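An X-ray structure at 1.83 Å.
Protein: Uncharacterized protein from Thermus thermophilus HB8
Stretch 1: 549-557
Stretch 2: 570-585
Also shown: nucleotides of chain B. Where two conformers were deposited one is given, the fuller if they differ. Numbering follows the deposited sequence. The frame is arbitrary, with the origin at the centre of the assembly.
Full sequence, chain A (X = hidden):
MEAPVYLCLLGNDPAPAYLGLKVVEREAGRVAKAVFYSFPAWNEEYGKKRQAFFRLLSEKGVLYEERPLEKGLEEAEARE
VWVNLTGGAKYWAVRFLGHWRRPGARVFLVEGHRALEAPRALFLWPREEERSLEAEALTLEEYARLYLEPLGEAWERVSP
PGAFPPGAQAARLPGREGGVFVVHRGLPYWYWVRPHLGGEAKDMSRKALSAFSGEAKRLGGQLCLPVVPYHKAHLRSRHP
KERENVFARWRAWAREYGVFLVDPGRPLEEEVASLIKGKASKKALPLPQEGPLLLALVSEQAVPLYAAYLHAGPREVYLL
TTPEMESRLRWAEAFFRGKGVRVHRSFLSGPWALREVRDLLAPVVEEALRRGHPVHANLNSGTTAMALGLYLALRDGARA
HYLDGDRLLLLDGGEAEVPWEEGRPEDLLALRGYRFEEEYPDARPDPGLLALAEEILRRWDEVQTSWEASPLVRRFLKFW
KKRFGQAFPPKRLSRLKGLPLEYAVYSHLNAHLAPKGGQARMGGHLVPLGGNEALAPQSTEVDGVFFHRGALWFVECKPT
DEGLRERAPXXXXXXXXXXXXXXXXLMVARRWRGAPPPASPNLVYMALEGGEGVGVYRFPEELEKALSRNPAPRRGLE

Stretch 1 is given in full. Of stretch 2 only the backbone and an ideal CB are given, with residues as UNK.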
# COMPACT_ATOMS: atom_id res chain seq x y z
N ARG A 549 -2.32 -15.72 -6.35
CA ARG A 549 -2.18 -14.86 -7.54
C ARG A 549 -1.93 -13.37 -7.31
O ARG A 549 -2.45 -12.55 -8.03
CB ARG A 549 -3.40 -15.05 -8.43
CG ARG A 549 -3.51 -16.50 -8.91
CD ARG A 549 -4.55 -16.68 -9.98
NE ARG A 549 -4.33 -15.84 -11.17
CZ ARG A 549 -3.47 -16.09 -12.16
NH1 ARG A 549 -2.67 -17.15 -12.15
NH2 ARG A 549 -3.40 -15.24 -13.17
N GLY A 550 -1.12 -13.00 -6.32
CA GLY A 550 -0.79 -11.57 -6.08
C GLY A 550 -1.69 -10.83 -5.09
O GLY A 550 -1.69 -9.55 -5.00
N ALA A 551 -2.47 -11.62 -4.35
CA ALA A 551 -3.23 -11.09 -3.21
C ALA A 551 -3.03 -12.00 -2.00
O ALA A 551 -3.19 -13.22 -2.08
CB ALA A 551 -4.70 -10.95 -3.55
N LEU A 552 -2.61 -11.38 -0.90
CA LEU A 552 -2.54 -12.06 0.39
C LEU A 552 -3.89 -11.92 1.09
O LEU A 552 -4.54 -10.87 1.01
CB LEU A 552 -1.46 -11.44 1.27
CG LEU A 552 -1.05 -12.26 2.49
CD1 LEU A 552 -0.49 -13.61 2.12
CD2 LEU A 552 0.01 -11.47 3.25
N TRP A 553 -4.29 -12.98 1.79
CA TRP A 553 -5.55 -12.99 2.55
C TRP A 553 -5.26 -13.41 3.97
O TRP A 553 -4.53 -14.38 4.19
CB TRP A 553 -6.54 -14.02 1.98
CG TRP A 553 -7.10 -13.73 0.62
CD1 TRP A 553 -6.45 -13.79 -0.57
CD2 TRP A 553 -8.46 -13.41 0.32
NE1 TRP A 553 -7.31 -13.48 -1.60
CE2 TRP A 553 -8.55 -13.25 -1.08
CE3 TRP A 553 -9.61 -13.23 1.10
CZ2 TRP A 553 -9.74 -12.92 -1.72
CZ3 TRP A 553 -10.78 -12.88 0.47
CH2 TRP A 553 -10.84 -12.72 -0.94
N PHE A 554 -5.82 -12.68 4.93
CA PHE A 554 -5.84 -13.07 6.32
C PHE A 554 -7.23 -13.58 6.64
O PHE A 554 -8.23 -13.04 6.16
CB PHE A 554 -5.52 -11.89 7.22
CG PHE A 554 -4.13 -11.35 7.05
CD1 PHE A 554 -3.04 -12.22 6.97
CD2 PHE A 554 -3.90 -9.99 6.97
CE1 PHE A 554 -1.76 -11.72 6.80
CE2 PHE A 554 -2.62 -9.49 6.81
CZ PHE A 554 -1.56 -10.35 6.74
N VAL A 555 -7.29 -14.62 7.48
CA VAL A 555 -8.55 -15.27 7.81
C VAL A 555 -8.88 -15.01 9.28
O VAL A 555 -7.99 -15.11 10.16
CB VAL A 555 -8.47 -16.79 7.58
CG1 VAL A 555 -9.82 -17.46 7.86
CG2 VAL A 555 -8.03 -17.10 6.16
N GLU A 556 -10.14 -14.66 9.55
CA GLU A 556 -10.62 -14.55 10.95
C GLU A 556 -11.81 -15.49 11.09
O GLU A 556 -12.72 -15.44 10.28
CB GLU A 556 -11.04 -13.11 11.28
CG GLU A 556 -11.57 -12.89 12.70
CD GLU A 556 -10.49 -12.94 13.78
OE1 GLU A 556 -9.29 -12.89 13.45
OE2 GLU A 556 -10.86 -13.03 14.97
N CYS A 557 -11.77 -16.33 12.13
CA CYS A 557 -12.77 -17.36 12.38
C CYS A 557 -13.43 -17.12 13.73
O CYS A 557 -12.73 -17.05 14.75
CB CYS A 557 -12.12 -18.74 12.43
SG CYS A 557 -11.50 -19.30 10.84
N UNK A 570 -10.32 -3.32 12.83
CA UNK A 570 -8.89 -3.59 12.94
C UNK A 570 -8.43 -4.50 11.80
O UNK A 570 -7.39 -4.27 11.22
CB UNK A 570 -8.57 -4.23 14.29
N UNK A 571 -9.22 -5.51 11.48
CA UNK A 571 -8.85 -6.41 10.39
C UNK A 571 -8.66 -5.67 9.08
O UNK A 571 -7.72 -5.98 8.35
CB UNK A 571 -9.91 -7.50 10.22
N UNK A 572 -9.55 -4.72 8.77
CA UNK A 572 -9.47 -3.99 7.49
C UNK A 572 -8.15 -3.23 7.37
O UNK A 572 -7.56 -3.16 6.27
CB UNK A 572 -10.64 -3.02 7.36
N UNK A 573 -7.68 -2.69 8.49
CA UNK A 573 -6.43 -1.92 8.49
C UNK A 573 -5.22 -2.84 8.48
O UNK A 573 -4.21 -2.51 7.86
CB UNK A 573 -6.37 -0.99 9.71
N UNK A 574 -5.31 -3.96 9.19
CA UNK A 574 -4.23 -4.95 9.15
C UNK A 574 -4.06 -5.47 7.73
O UNK A 574 -2.95 -5.60 7.23
CB UNK A 574 -4.51 -6.11 10.11
N UNK A 575 -5.18 -5.79 7.10
CA UNK A 575 -5.16 -6.32 5.73
C UNK A 575 -4.50 -5.29 4.80
O UNK A 575 -3.58 -5.63 4.05
CB UNK A 575 -6.57 -6.65 5.25
N UNK A 576 -4.95 -4.04 4.90
CA UNK A 576 -4.43 -2.97 4.06
C UNK A 576 -2.94 -2.74 4.27
O UNK A 576 -2.17 -2.71 3.31
CB UNK A 576 -5.20 -1.67 4.33
N UNK A 577 -2.55 -2.59 5.52
CA UNK A 577 -1.19 -2.17 5.83
C UNK A 577 -0.18 -3.29 5.67
O UNK A 577 0.85 -3.11 5.01
CB UNK A 577 -1.13 -1.62 7.26
N UNK A 578 -0.48 -4.45 6.24
CA UNK A 578 0.46 -5.55 6.24
C UNK A 578 0.29 -6.45 5.00
O UNK A 578 1.29 -6.87 4.41
CB UNK A 578 0.29 -6.37 7.52
N UNK A 579 -0.95 -6.72 4.60
CA UNK A 579 -1.21 -7.54 3.41
C UNK A 579 -0.93 -6.77 2.12
O UNK A 579 -0.41 -7.31 1.15
CB UNK A 579 -2.66 -8.03 3.41
N UNK A 580 -1.31 -5.50 2.10
CA UNK A 580 -1.07 -4.67 0.93
C UNK A 580 -2.36 -4.21 0.29
O UNK A 580 -3.49 -4.56 0.73
CB UNK A 580 -0.23 -5.43 -0.09
N UNK A 581 -2.20 -3.40 -0.74
CA UNK A 581 -3.33 -2.74 -1.37
C UNK A 581 -4.32 -3.72 -2.00
O UNK A 581 -5.50 -3.41 -2.10
CB UNK A 581 -2.82 -1.76 -2.43
N UNK A 582 -3.84 -4.88 -2.44
CA UNK A 582 -4.72 -5.84 -3.08
C UNK A 582 -5.12 -6.94 -2.10
O UNK A 582 -5.79 -7.90 -2.50
CB UNK A 582 -4.05 -6.44 -4.31
N UNK A 583 -4.71 -6.83 -0.84
CA UNK A 583 -4.97 -7.89 0.12
C UNK A 583 -6.43 -7.87 0.56
O UNK A 583 -7.13 -6.85 0.46
CB UNK A 583 -4.05 -7.75 1.33
N UNK A 584 -6.91 -9.00 1.07
CA UNK A 584 -8.27 -9.08 1.57
C UNK A 584 -8.31 -9.85 2.87
O UNK A 584 -7.36 -10.54 3.22
CB UNK A 584 -9.19 -9.73 0.54
N UNK A 585 -9.43 -9.73 3.57
CA UNK A 585 -9.63 -10.47 4.81
C UNK A 585 -10.84 -11.37 4.62
O UNK A 585 -11.87 -10.91 4.15
CB UNK A 585 -9.82 -9.53 6.00
P A B 4 3.75 1.62 -4.25
OP1 A B 4 2.41 1.90 -3.65
OP2 A B 4 4.64 0.59 -3.61
O5' A B 4 3.53 1.27 -5.79
C5' A B 4 3.04 -0.04 -6.12
C4' A B 4 2.31 0.05 -7.44
O4' A B 4 2.08 -1.29 -7.96
C3' A B 4 0.94 0.71 -7.32
O3' A B 4 0.53 1.46 -8.46
C2' A B 4 0.03 -0.52 -7.20
O2' A B 4 -1.32 -0.24 -7.49
C1' A B 4 0.70 -1.43 -8.22
N9 A B 4 0.32 -2.83 -8.14
C8 A B 4 -0.11 -3.58 -9.20
N7 A B 4 -0.44 -4.80 -8.87
C5 A B 4 -0.27 -4.85 -7.49
C6 A B 4 -0.46 -5.87 -6.53
N6 A B 4 -0.94 -7.09 -6.82
N1 A B 4 -0.21 -5.57 -5.24
C2 A B 4 0.24 -4.34 -4.94
N3 A B 4 0.48 -3.31 -5.75
C4 A B 4 0.21 -3.63 -7.03

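Position 570 opens the visible part of a helix that runs at 152° to the strand of stretch 1, and its CB has nothing of that strand within 5.5 Å. Many residues would do; it is Ile570, which makes no contact here. At 571 CA-to-CB points toward the strand, but the backbone stands well off, so a long, flexible apolar chain is needed to cross the gap. Selenomethionine Met571 does so: its CE lies 3.6 Å from Phe554 CB and 3.8 Å from Glu556 CB, packing over the strand backbone between them.

Positions 572 and 573 are out of reach of stretch 1, and any helix-compatible residue would fit. They are Ala572 and Glu573, the latter useful within its own helix, as 576 will reveal.

At 574 CA-to-CB points toward the strand and the ideal CB lies 5.0 Å from Phe554 CD2, which asks for a medium apolar chain. Leu574 answers, with CG 3.9 Å from Phe554 CE2. Position 575 points sideways, its ideal CB 4.6 Å from Phe554 CD2; valine, isoleucine or leucine would be plausible. Val575 brings CG2 to 3.9 Å from Phe554 CD2, at the ring edge.

Position 576 points away, so a polar chain is natural. Arg576 forms a salt bridge one turn back, NH2 to Glu573 OE1 at 2.9 Å. Position 577, also remote from the strand, is Ser577. At 578 the CB is 4.3 Å from Phe554 CE2, again favouring a compact apolar residue; Val578 sets CG1 4.0 Å from Phe554 CZ, completing an aliphatic border around the ring edge with 575.

At 579 an ideal CB would point toward the strand, only 3.7 Å from Phe554 CE2 and 4.2 Å from Leu552 O. Glycine or alanine is the reasonable guess. Gly579 leaves its CA 4.1 Å from Leu552 CD2, and a water links its O to Leu552 N. Position 580 has phi 116° and psi 177°, where a CB would jam against the preceding carbonyl: Gly580 ends the helix and begins a type I turn to 583.

Position 581 has no strand neighbour but lies near the adenine; Val581 CG1 approaches A4 C2 at 3.5 Å. At 582 the CB is 4.0 Å from Gly550 O and the base is again close, so a chain able to turn aside suits. Glu582 lays CG 3.6 Å from A4 C6, while its end leads away from the strand.

At 583 the CB sits a tight 3.2 Å from Leu552 O, favouring a small residue, and Ala583 is found. Position 584 joins the strand in parallel: its N donates to Leu552 O (3.0 Å) and its O accepts from Phe554 N (3.1 Å). Its CB faces the Trp553 ring, inviting a chain with a methylene there. Arg584 lays CB 3.4 Å from the six-membered ring centroid, a CH-pi contact, and sends its guanidinium away to partners elsewhere in the structure. At 585 a CB would be 3.9 Å from Phe554 O, so small residues fit; Gly585 CA makes a CA-H...O contact with that O at 3.2 Å.

Stretch 2 570-585: IMAELVRSVGGVEARG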
# COMPACT_ATOMS: atom_id res chain seq x y z
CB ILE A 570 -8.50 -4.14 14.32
CG1 ILE A 570 -8.49 -2.98 15.33
CG2 ILE A 570 -7.14 -4.84 14.30
CD1 ILE A 570 -7.94 -3.35 16.69
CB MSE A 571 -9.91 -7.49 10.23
CG MSE A 571 -9.46 -8.55 9.24
SE MSE A 571 -8.27 -9.78 10.19
CE MSE A 571 -8.62 -11.30 8.97
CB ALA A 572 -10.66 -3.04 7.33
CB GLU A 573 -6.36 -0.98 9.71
CG GLU A 573 -7.52 -0.00 9.82
CD GLU A 573 -7.62 0.96 8.65
OE1 GLU A 573 -6.61 1.19 7.96
OE2 GLU A 573 -8.72 1.49 8.42
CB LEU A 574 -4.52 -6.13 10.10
CG LEU A 574 -3.59 -7.34 9.97
CD1 LEU A 574 -2.20 -6.97 10.50
CD2 LEU A 574 -4.17 -8.57 10.65
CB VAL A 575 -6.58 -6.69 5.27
CG1 VAL A 575 -6.64 -6.94 3.75
CG2 VAL A 575 -7.07 -7.93 6.03
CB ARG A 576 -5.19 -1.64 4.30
CG ARG A 576 -4.62 -0.45 3.51
CD ARG A 576 -5.47 0.81 3.65
NE ARG A 576 -5.41 1.40 4.99
CZ ARG A 576 -4.55 2.34 5.40
NH1 ARG A 576 -3.64 2.87 4.59
NH2 ARG A 576 -4.60 2.78 6.66
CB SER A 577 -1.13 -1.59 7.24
OG SER A 577 -1.94 -0.44 7.29
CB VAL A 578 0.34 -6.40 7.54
CG1 VAL A 578 1.25 -7.61 7.46
CG2 VAL A 578 0.65 -5.53 8.76
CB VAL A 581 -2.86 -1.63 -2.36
CG1 VAL A 581 -2.25 -2.21 -3.64
CG2 VAL A 581 -3.97 -0.69 -2.68
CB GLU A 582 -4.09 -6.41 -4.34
CG GLU A 582 -3.88 -5.35 -5.44
CD GLU A 582 -5.15 -4.60 -5.73
OE1 GLU A 582 -6.20 -5.27 -5.92
OE2 GLU A 582 -5.12 -3.35 -5.71
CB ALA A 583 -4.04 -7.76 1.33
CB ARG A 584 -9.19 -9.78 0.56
CG ARG A 584 -9.23 -9.16 -0.83
CD ARG A 584 -9.93 -7.81 -0.85
NE ARG A 584 -9.87 -7.24 -2.19
CZ ARG A 584 -10.70 -7.53 -3.19
NH1 ARG A 584 -11.72 -8.38 -3.02
NH2 ARG A 584 -10.52 -6.96 -4.39
O HOH W 1 -1.64 -8.65 -1.08
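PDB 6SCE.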